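Local coordinates for ileal bile acid-binding protein (Danio rerio, PDB 3ELX) that binds bile acids such as cholate and probably carries them, and perhaps fatty acids, through the cytoplasm, at residues M75-G80 with I96-Y101; G70-M75 with K82-V87; F51-Y56 with N65-G70. One frame throughout, in Å; residues are numbered along the deposited sequence.

Interaction 1 (M75-G80 with I96-Y101); sequences METVGG and ISFPKY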
loop_
_atom_site.group_PDB
_atom_site.type_symbol
_atom_site.label_atom_id
_atom_site.label_comp_id
_atom_site.label_asym_id
_atom_site.label_seq_id
_atom_site.Cartn_x
_atom_site.Cartn_y
_atom_site.Cartn_z
ATOM N N MET A 75 10.872 6.447 -5.674
ATOM C CA MET A 75 9.612 5.703 -5.621
ATOM C C MET A 75 8.595 6.236 -6.626
ATOM O O MET A 75 8.832 7.250 -7.283
ATOM C CB MET A 75 9.047 5.712 -4.197
ATOM C CG MET A 75 9.809 4.779 -3.236
ATOM S SD MET A 75 9.292 4.919 -1.518
ATOM C CE MET A 75 10.096 6.398 -1.016
ATOM N N GLU A 76 7.478 5.525 -6.759
ATOM C CA GLU A 76 6.415 5.914 -7.679
ATOM C C GLU A 76 5.066 5.720 -6.992
ATOM O O GLU A 76 4.884 4.820 -6.167
ATOM C CB GLU A 76 6.481 5.088 -8.983
ATOM C CG GLU A 76 5.561 5.568 -10.109
ATOM C CD GLU A 76 5.177 4.459 -11.098
ATOM O OE1 GLU A 76 4.287 3.622 -10.777
ATOM O OE2 GLU A 76 5.748 4.443 -12.215
ATOM N N THR A 77 4.118 6.586 -7.324
ATOM C CA THR A 77 2.760 6.427 -6.837
ATOM C C THR A 77 2.032 5.432 -7.733
ATOM O O THR A 77 2.475 5.143 -8.846
ATOM C CB THR A 77 1.998 7.758 -6.866
ATOM O OG1 THR A 77 1.835 8.182 -8.225
ATOM C CG2 THR A 77 2.748 8.830 -6.091
ATOM N N VAL A 78 0.900 4.928 -7.252
ATOM C CA VAL A 78 0.030 4.056 -8.044
ATOM C C VAL A 78 -0.375 4.739 -9.362
ATOM O O VAL A 78 -0.479 4.096 -10.413
ATOM C CB VAL A 78 -1.232 3.659 -7.231
ATOM C CG1 VAL A 78 -2.157 2.787 -8.055
ATOM C CG2 VAL A 78 -0.840 2.944 -5.930
ATOM N N GLY A 79 -0.583 6.052 -9.313
ATOM C CA GLY A 79 -0.975 6.809 -10.498
ATOM C C GLY A 79 0.159 7.136 -11.457
ATOM O O GLY A 79 -0.077 7.713 -12.521
ATOM N N GLY A 80 1.390 6.791 -11.080
ATOM C CA GLY A 80 2.546 6.927 -11.972
ATOM C C GLY A 80 3.477 8.102 -11.721
ATOM O O GLY A 80 4.399 8.336 -12.505
ATOM N N ILE A 96 5.149 5.158 4.984
ATOM C CA ILE A 96 5.538 5.762 3.719
ATOM C C ILE A 96 4.695 7.012 3.569
ATOM O O ILE A 96 3.460 6.950 3.591
ATOM C CB ILE A 96 5.280 4.838 2.513
ATOM C CG1 ILE A 96 5.933 3.466 2.739
ATOM C CG2 ILE A 96 5.778 5.512 1.229
ATOM C CD1 ILE A 96 5.689 2.469 1.603
ATOM N N SER A 97 5.379 8.138 3.429
ATOM C CA SER A 97 4.709 9.414 3.283
ATOM C C SER A 97 4.552 9.713 1.792
ATOM O O SER A 97 5.420 10.329 1.157
ATOM C CB SER A 97 5.481 10.511 4.028
ATOM O OG SER A 97 5.626 10.149 5.400
ATOM N N PHE A 98 3.437 9.256 1.223
ATOM C CA PHE A 98 3.145 9.529 -0.185
ATOM C C PHE A 98 2.665 10.970 -0.405
ATOM O O PHE A 98 2.217 11.638 0.526
ATOM C CB PHE A 98 2.058 8.584 -0.703
ATOM C CG PHE A 98 2.522 7.180 -0.970
ATOM C CD1 PHE A 98 3.123 6.852 -2.177
ATOM C CD2 PHE A 98 2.305 6.173 -0.035
ATOM C CE1 PHE A 98 3.530 5.539 -2.437
ATOM C CE2 PHE A 98 2.706 4.862 -0.289
ATOM C CZ PHE A 98 3.330 4.554 -1.491
ATOM N N PRO A 99 2.739 11.461 -1.652
ATOM C CA PRO A 99 2.199 12.787 -1.934
ATOM C C PRO A 99 0.771 13.029 -1.424
ATOM O O PRO A 99 0.506 14.071 -0.814
ATOM C CB PRO A 99 2.242 12.843 -3.459
ATOM C CG PRO A 99 3.487 12.085 -3.778
ATOM C CD PRO A 99 3.387 10.883 -2.847
ATOM N N LYS A 100 -0.117 12.066 -1.646
ATOM C CA LYS A 100 -1.556 12.261 -1.404
ATOM C C LYS A 100 -2.086 11.673 -0.093
ATOM O O LYS A 100 -3.229 11.926 0.281
ATOM C CB LYS A 100 -2.368 11.701 -2.583
ATOM C CG LYS A 100 -2.447 12.655 -3.780
ATOM C CD LYS A 100 -3.650 12.363 -4.669
ATOM C CE LYS A 100 -3.248 11.630 -5.941
ATOM N NZ LYS A 100 -2.804 12.587 -6.994
ATOM N N TYR A 101 -1.276 10.882 0.600
ATOM C CA TYR A 101 -1.754 10.195 1.805
ATOM C C TYR A 101 -0.587 9.607 2.576
ATOM O O TYR A 101 0.527 9.502 2.046
ATOM C CB TYR A 101 -2.763 9.084 1.455
ATOM C CG TYR A 101 -2.232 8.044 0.484
ATOM C CD1 TYR A 101 -1.662 6.864 0.937
ATOM C CD2 TYR A 101 -2.310 8.251 -0.895
ATOM C CE1 TYR A 101 -1.166 5.908 0.038
ATOM C CE2 TYR A 101 -1.822 7.312 -1.798
ATOM C CZ TYR A 101 -1.256 6.142 -1.325
ATOM O OH TYR A 101 -0.780 5.214 -2.233
HETATM O O HOH W 1 0.217 6.312 -4.431
#
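Thr77 lays its methyl against the ring of Pro99: CG2 stands 3.9 Å from CD and a little farther from CG, and the two side chains cross obliquely. With chi1 at 66°, OG1 sits between the backbone N and the carbonyl carbon, where it bonds the backbone N of Lys81, while CG2, beside the backbone N, is left for the apolar contact. Thr77 also opens a type I turn, closed by Gly80 N bonding Thr77 O at 3.0 Å.

Phe98 meets the 75-80 segment with its rim. CE1 is 4.0 Å from the carbonyl O of Glu76, which lies near the ring plane. Both faces are covered from within the 96-101 segment. Ile96 CG2 lies 3.5 Å above the plane of one Phe98 face, toward the rim; on the opposite face Tyr101 OH stands 3.8 Å from the plane, over the ring centre. Phe98 CB in turn rests over the centre of the Tyr101 ring.

The same hydroxyl leads back to the 75-80 segment through a water. Val78 N donates to this water at 3.2 Å, and Tyr101 OH is hydrogen-bonded to it at 2.7 Å. Val78 CG2 approaches Tyr101 OH more loosely, at 4.3 Å, and the Tyr101 ring packs edge-to-face with Phe21 of helix 18-24.

Val78 and Tyr101 both line cholate sites seen in this protein, and Tyr57, another cholate-site residue, lies beside Val78; this meeting of strand-connecting turns near the helices is characteristic of the portal end of the fatty-acid-binding-protein barrel.

Interaction 2 (G70-M75 with K82-V87); sequences GKESDM and KFKGIV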
loop_
_atom_site.group_PDB
_atom_site.type_symbol
_atom_site.label_atom_id
_atom_site.label_comp_id
_atom_site.label_asym_id
_atom_site.label_seq_id
_atom_site.Cartn_x
_atom_site.Cartn_y
_atom_site.Cartn_z
ATOM N N GLY A 70 14.958 4.373 5.959
ATOM C CA GLY A 70 15.913 5.369 6.466
ATOM C C GLY A 70 16.787 6.054 5.428
ATOM O O GLY A 70 17.554 6.964 5.764
ATOM N N LYS A 71 16.677 5.632 4.173
ATOM C CA LYS A 71 17.480 6.199 3.102
ATOM C C LYS A 71 16.617 6.768 1.995
ATOM O O LYS A 71 15.617 6.160 1.620
ATOM C CB LYS A 71 18.410 5.129 2.526
ATOM C CG LYS A 71 19.738 5.042 3.228
ATOM C CD LYS A 71 19.759 4.005 4.333
ATOM C CE LYS A 71 21.189 3.529 4.575
ATOM N NZ LYS A 71 22.155 4.643 4.784
ATOM N N GLU A 72 17.015 7.915 1.452
ATOM C CA GLU A 72 16.307 8.495 0.307
ATOM C C GLU A 72 16.211 7.477 -0.821
ATOM O O GLU A 72 17.228 6.938 -1.277
ATOM C CB GLU A 72 17.011 9.745 -0.222
ATOM C CG GLU A 72 16.991 10.947 0.689
ATOM C CD GLU A 72 17.668 12.145 0.057
ATOM O OE1 GLU A 72 17.785 13.186 0.742
ATOM O OE2 GLU A 72 18.086 12.054 -1.122
ATOM N N SER A 73 14.987 7.226 -1.269
ATOM C CA SER A 73 14.742 6.218 -2.297
ATOM C C SER A 73 13.825 6.742 -3.383
ATOM O O SER A 73 12.846 7.423 -3.096
ATOM C CB SER A 73 14.100 4.975 -1.677
ATOM O OG SER A 73 14.927 4.406 -0.675
ATOM N N ASP A 74 14.155 6.420 -4.630
ATOM C CA ASP A 74 13.282 6.729 -5.751
ATOM C C ASP A 74 12.053 5.833 -5.679
ATOM O O ASP A 74 12.178 4.604 -5.614
ATOM C CB ASP A 74 14.017 6.492 -7.077
ATOM C CG ASP A 74 15.147 7.487 -7.310
ATOM O OD1 ASP A 74 15.016 8.664 -6.914
ATOM O OD2 ASP A 74 16.174 7.091 -7.907
ATOM N N MET A 75 10.872 6.447 -5.674
ATOM C CA MET A 75 9.612 5.703 -5.621
ATOM C C MET A 75 8.595 6.236 -6.626
ATOM O O MET A 75 8.832 7.250 -7.283
ATOM C CB MET A 75 9.047 5.712 -4.197
ATOM C CG MET A 75 9.809 4.779 -3.236
ATOM S SD MET A 75 9.292 4.919 -1.518
ATOM C CE MET A 75 10.096 6.398 -1.016
ATOM N N LYS A 82 6.470 10.091 -10.026
ATOM C CA LYS A 82 7.763 9.768 -9.437
ATOM C C LYS A 82 8.108 10.734 -8.316
ATOM O O LYS A 82 7.901 11.942 -8.424
ATOM C CB LYS A 82 8.866 9.788 -10.503
ATOM C CG LYS A 82 8.618 8.843 -11.673
ATOM C CD LYS A 82 9.659 9.057 -12.758
ATOM C CE LYS A 82 9.281 8.324 -14.040
ATOM N NZ LYS A 82 10.142 8.742 -15.179
ATOM N N PHE A 83 8.620 10.185 -7.221
ATOM C CA PHE A 83 9.072 11.003 -6.107
ATOM C C PHE A 83 10.282 10.368 -5.440
ATOM O O PHE A 83 10.669 9.244 -5.769
ATOM C CB PHE A 83 7.931 11.278 -5.103
ATOM C CG PHE A 83 7.446 10.062 -4.350
ATOM C CD1 PHE A 83 6.527 9.179 -4.922
ATOM C CD2 PHE A 83 7.868 9.823 -3.043
ATOM C CE1 PHE A 83 6.073 8.069 -4.216
ATOM C CE2 PHE A 83 7.418 8.721 -2.325
ATOM C CZ PHE A 83 6.513 7.834 -2.906
ATOM N N LYS A 84 10.908 11.118 -4.546
ATOM C CA LYS A 84 11.955 10.576 -3.709
ATOM C C LYS A 84 11.478 10.660 -2.266
ATOM O O LYS A 84 10.974 11.696 -1.820
ATOM C CB LYS A 84 13.273 11.312 -3.919
ATOM C CG LYS A 84 14.467 10.606 -3.285
ATOM C CD LYS A 84 15.795 11.186 -3.759
ATOM C CE LYS A 84 16.428 10.316 -4.826
ATOM N NZ LYS A 84 16.886 8.998 -4.281
ATOM N N GLY A 85 11.600 9.551 -1.550
ATOM C CA GLY A 85 11.076 9.507 -0.193
ATOM C C GLY A 85 11.954 8.755 0.774
ATOM O O GLY A 85 12.796 7.942 0.374
ATOM N N ILE A 86 11.720 9.018 2.057
ATOM C CA ILE A 86 12.408 8.319 3.127
ATOM C C ILE A 86 11.376 7.586 3.967
ATOM O O ILE A 86 10.587 8.194 4.701
ATOM C CB ILE A 86 13.274 9.262 4.004
ATOM C CG1 ILE A 86 14.186 10.135 3.134
ATOM C CG2 ILE A 86 14.095 8.439 5.009
ATOM C CD1 ILE A 86 14.894 11.233 3.893
ATOM N N VAL A 87 11.387 6.269 3.835
ATOM C CA VAL A 87 10.469 5.394 4.554
ATOM C C VAL A 87 11.019 5.153 5.959
ATOM O O VAL A 87 12.228 5.008 6.143
ATOM C CB VAL A 87 10.322 4.054 3.793
ATOM C CG1 VAL A 87 9.387 3.094 4.544
ATOM C CG2 VAL A 87 9.806 4.327 2.387
HETATM O O HOH W 2 13.270 5.027 1.917
HETATM O O HOH W 3 19.236 10.633 -3.084
#
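Met75 covers one face of the Phe83 ring, its CB 3.5 Å above the plane and offset toward the rim, in a CH-pi contact. The chain then bends at SD (chi3 -78°), which sets CE just 3.4 Å from Gly85 CA, tighter than usual van der Waals contact, where Gly85 has no side chain. SD also touches Val87 CG2 at 4.0 Å. Beneath this packing the backbones pair firmly: Met75 N bonds Phe83 O at 2.8 Å, nearly straight, with the return bond from Phe83 N, and Ser73 and Gly85 pair likewise.

The other face is polar and looser. Lys84, bent at its last two torsions, brings NZ to 3.2 Å from Asp74 OD1 in a salt bridge. Its chain crosses Glu72 at about a right angle, and a water joins NZ to Glu72 OE2, 2.7 Å from the carboxylate oxygen. Beyond the regular pairing another water lies between Lys71 O and Val87 N, while Gly70 N still bonds Val87 O directly.

In the sheet, 73-76 is an outermost strand and 82-90 separates it from 93-97; Met75 and Val87 both pack on Phe67 of strand 61-68, and Ser73 OG accepts from Ile68 N while donating to Lys71 O.

Interaction 3 (F51-Y56 with N65-G70); sequences FTWTQY and NKFIVG. With EDO (1,2-ethanediol), chain B.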
loop_
_atom_site.group_PDB
_atom_site.type_symbol
_atom_site.label_atom_id
_atom_site.label_comp_id
_atom_site.label_asym_id
_atom_site.label_seq_id
_atom_site.Cartn_x
_atom_site.Cartn_y
_atom_site.Cartn_z
ATOM N N PHE A 51 13.636 -3.209 0.766
ATOM C CA PHE A 51 12.355 -3.771 0.305
ATOM C C PHE A 51 12.161 -3.614 -1.192
ATOM O O PHE A 51 12.510 -2.578 -1.766
ATOM C CB PHE A 51 11.169 -3.048 0.951
ATOM C CG PHE A 51 10.943 -3.382 2.389
ATOM C CD1 PHE A 51 11.722 -2.795 3.380
ATOM C CD2 PHE A 51 9.909 -4.248 2.760
ATOM C CE1 PHE A 51 11.506 -3.082 4.718
ATOM C CE2 PHE A 51 9.679 -4.537 4.111
ATOM C CZ PHE A 51 10.473 -3.955 5.086
ATOM N N THR A 52 11.573 -4.637 -1.808
ATOM C CA THR A 52 11.012 -4.528 -3.156
ATOM C C THR A 52 9.543 -4.888 -3.009
ATOM O O THR A 52 9.210 -6.010 -2.608
ATOM C CB THR A 52 11.687 -5.491 -4.150
ATOM O OG1 THR A 52 13.097 -5.244 -4.171
ATOM C CG2 THR A 52 11.105 -5.311 -5.559
ATOM N N TRP A 53 8.678 -3.938 -3.337
ATOM C CA TRP A 53 7.261 -4.047 -3.009
ATOM C C TRP A 53 6.471 -3.927 -4.301
ATOM O O TRP A 53 6.456 -2.871 -4.917
ATOM C CB TRP A 53 6.903 -2.904 -2.060
ATOM C CG TRP A 53 5.637 -3.107 -1.302
ATOM C CD1 TRP A 53 4.363 -3.118 -1.801
ATOM C CD2 TRP A 53 5.519 -3.319 0.112
ATOM N NE1 TRP A 53 3.458 -3.323 -0.781
ATOM C CE2 TRP A 53 4.145 -3.450 0.400
ATOM C CE3 TRP A 53 6.445 -3.397 1.163
ATOM C CZ2 TRP A 53 3.670 -3.654 1.697
ATOM C CZ3 TRP A 53 5.972 -3.616 2.454
ATOM C CH2 TRP A 53 4.595 -3.746 2.704
ATOM N N THR A 54 5.832 -5.021 -4.712
ATOM C CA THR A 54 5.161 -5.079 -6.012
ATOM C C THR A 54 3.663 -5.295 -5.837
ATOM O O THR A 54 3.239 -6.167 -5.077
ATOM C CB THR A 54 5.775 -6.213 -6.872
ATOM O OG1 THR A 54 7.186 -5.996 -7.016
ATOM C CG2 THR A 54 5.140 -6.269 -8.243
ATOM N N GLN A 55 2.866 -4.481 -6.523
ATOM C CA GLN A 55 1.411 -4.602 -6.459
ATOM C C GLN A 55 0.865 -4.831 -7.853
ATOM O O GLN A 55 1.211 -4.114 -8.802
ATOM C CB GLN A 55 0.756 -3.349 -5.852
ATOM C CG GLN A 55 1.221 -3.044 -4.438
ATOM C CD GLN A 55 0.725 -1.697 -3.957
ATOM O OE1 GLN A 55 0.791 -0.707 -4.681
ATOM N NE2 GLN A 55 0.234 -1.651 -2.730
ATOM N N TYR A 56 -0.015 -5.821 -7.963
ATOM C CA TYR A 56 -0.588 -6.218 -9.232
ATOM C C TYR A 56 -1.994 -5.656 -9.393
ATOM O O TYR A 56 -2.987 -6.290 -9.026
ATOM C CB TYR A 56 -0.577 -7.747 -9.345
ATOM C CG TYR A 56 0.827 -8.314 -9.403
ATOM C CD1 TYR A 56 1.462 -8.518 -10.623
ATOM C CD2 TYR A 56 1.528 -8.634 -8.231
ATOM C CE1 TYR A 56 2.751 -9.031 -10.698
ATOM C CE2 TYR A 56 2.824 -9.156 -8.292
ATOM C CZ TYR A 56 3.433 -9.350 -9.529
ATOM O OH TYR A 56 4.725 -9.847 -9.620
ATOM N N ASN A 65 7.832 -0.609 -6.024
ATOM C CA ASN A 65 8.633 0.354 -5.284
ATOM C C ASN A 65 9.776 -0.355 -4.609
ATOM O O ASN A 65 9.576 -1.361 -3.932
ATOM C CB ASN A 65 7.790 1.108 -4.262
ATOM C CG ASN A 65 7.091 2.300 -4.875
ATOM O OD1 ASN A 65 7.725 3.103 -5.553
ATOM N ND2 ASN A 65 5.789 2.404 -4.667
ATOM N N LYS A 66 10.976 0.167 -4.838
ATOM C CA LYS A 66 12.184 -0.318 -4.185
ATOM C C LYS A 66 12.680 0.787 -3.272
ATOM O O LYS A 66 12.928 1.925 -3.713
ATOM C CB LYS A 66 13.256 -0.688 -5.210
ATOM C CG LYS A 66 12.867 -1.872 -6.063
ATOM C CD LYS A 66 13.786 -2.027 -7.263
ATOM C CE LYS A 66 14.853 -3.089 -7.039
ATOM N NZ LYS A 66 15.774 -2.767 -5.916
ATOM N N PHE A 67 12.776 0.463 -1.989
ATOM C CA PHE A 67 13.218 1.446 -1.010
ATOM C C PHE A 67 14.052 0.804 0.076
ATOM O O PHE A 67 13.926 -0.395 0.334
ATOM C CB PHE A 67 12.031 2.208 -0.406
ATOM C CG PHE A 67 11.008 1.333 0.270
ATOM C CD1 PHE A 67 9.896 0.866 -0.436
ATOM C CD2 PHE A 67 11.137 0.990 1.623
ATOM C CE1 PHE A 67 8.926 0.051 0.194
ATOM C CE2 PHE A 67 10.173 0.191 2.262
ATOM C CZ PHE A 67 9.074 -0.281 1.552
ATOM N N ILE A 68 14.923 1.601 0.684
ATOM C CA ILE A 68 15.666 1.170 1.870
ATOM C C ILE A 68 15.197 2.039 3.022
ATOM O O ILE A 68 15.258 3.272 2.944
ATOM C CB ILE A 68 17.199 1.295 1.670
ATOM C CG1 ILE A 68 17.635 0.375 0.521
ATOM C CG2 ILE A 68 17.940 0.962 2.973
ATOM C CD1 ILE A 68 19.039 0.634 0.020
ATOM N N VAL A 69 14.707 1.405 4.079
ATOM C CA VAL A 69 14.221 2.168 5.233
ATOM C C VAL A 69 15.321 3.110 5.727
ATOM O O VAL A 69 16.475 2.706 5.878
ATOM C CB VAL A 69 13.746 1.242 6.363
ATOM C CG1 VAL A 69 13.269 2.050 7.581
ATOM C CG2 VAL A 69 12.631 0.336 5.856
ATOM N N GLY A 70 14.958 4.373 5.959
ATOM C CA GLY A 70 15.913 5.369 6.466
ATOM C C GLY A 70 16.787 6.054 5.428
ATOM O O GLY A 70 17.554 6.964 5.764
HETATM C C1 EDO B . 2.951 0.168 -0.511
HETATM O O1 EDO B . 2.287 1.165 -0.252
HETATM C C2 EDO B . 4.357 0.299 -1.044
HETATM O O2 EDO B . 4.316 0.651 -2.435
HETATM O O HOH W 4 15.050 -2.213 -2.776
#
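Phe51 and Phe67 lie side by side on one face of an antiparallel beta hairpin, strands 50-57 and 61-68, part of the fatty-acid-binding-protein barrel. Their ring planes are within 14° of parallel but slid apart, the centroids 5.1 Å from one another, so the rings barely overlap. One face of Phe67 is taken by Phe51 CB, 3.5 Å above its plane and toward the rim. Phe67 chi1 (58°) holds CG between the backbone N and the carbonyl carbon, on the side of Phe51. Farther out, Phe51 CE1 touches Val69 CG2 at 3.8 Å.

Trp53, with CG anti to its backbone N, comes to the edge of the Phe67 ring: CE3 lies near the plane of Phe67, 4.1 Å from CZ. The indole also packs on Leu94 of strand 93-97, and one of its faces carries a bound 1,2-ethanediol, whose C2 lies 3.5 Å above the plane. An alanine in place of Trp53 would probably leave the Phe67 edge, Leu94 and the diol without their indole neighbour and open a gap between them.

The opposite side of the hairpin holds Thr52 and Lys66, side by side and pointing the same way, with Lys66 CG against both Thr52 branches. Between the two faces the backbones pair through Phe51 with Phe67 and Trp53 with Asn65; Phe51 O also accepts from a water at 2.8 Å.

The Asn65 amide is used at both ends: OD1 accepts from Glu76 N, and ND2 donates to O2 of the 1,2-ethanediol at 3.2 Å with an angle of 164° at the hydrogen.

In the fold
Interaction 3 comes first along the chain; Gly70 ends it and begins interaction 2. Interactions 1 and 2 have alternating segments and share Met75 of strand 73-76. The three centres lie 10 to 12 Å apart in one antiparallel sheet whose outermost strands, 61-68 and 73-76, follow each other in the chain. These two are joined not by continuous backbone pairing but by side-chain-to-backbone bonds, consistent with the gap between the fourth and fifth strands known in this family. Phe83 of interaction 2 packs against Phe98 of interaction 1, CZ to CD1 3.6 Å. Interactions 1 and 3 themselves hold cholate-site residues, Val78 and Tyr101 in the first and Gln55 in the other.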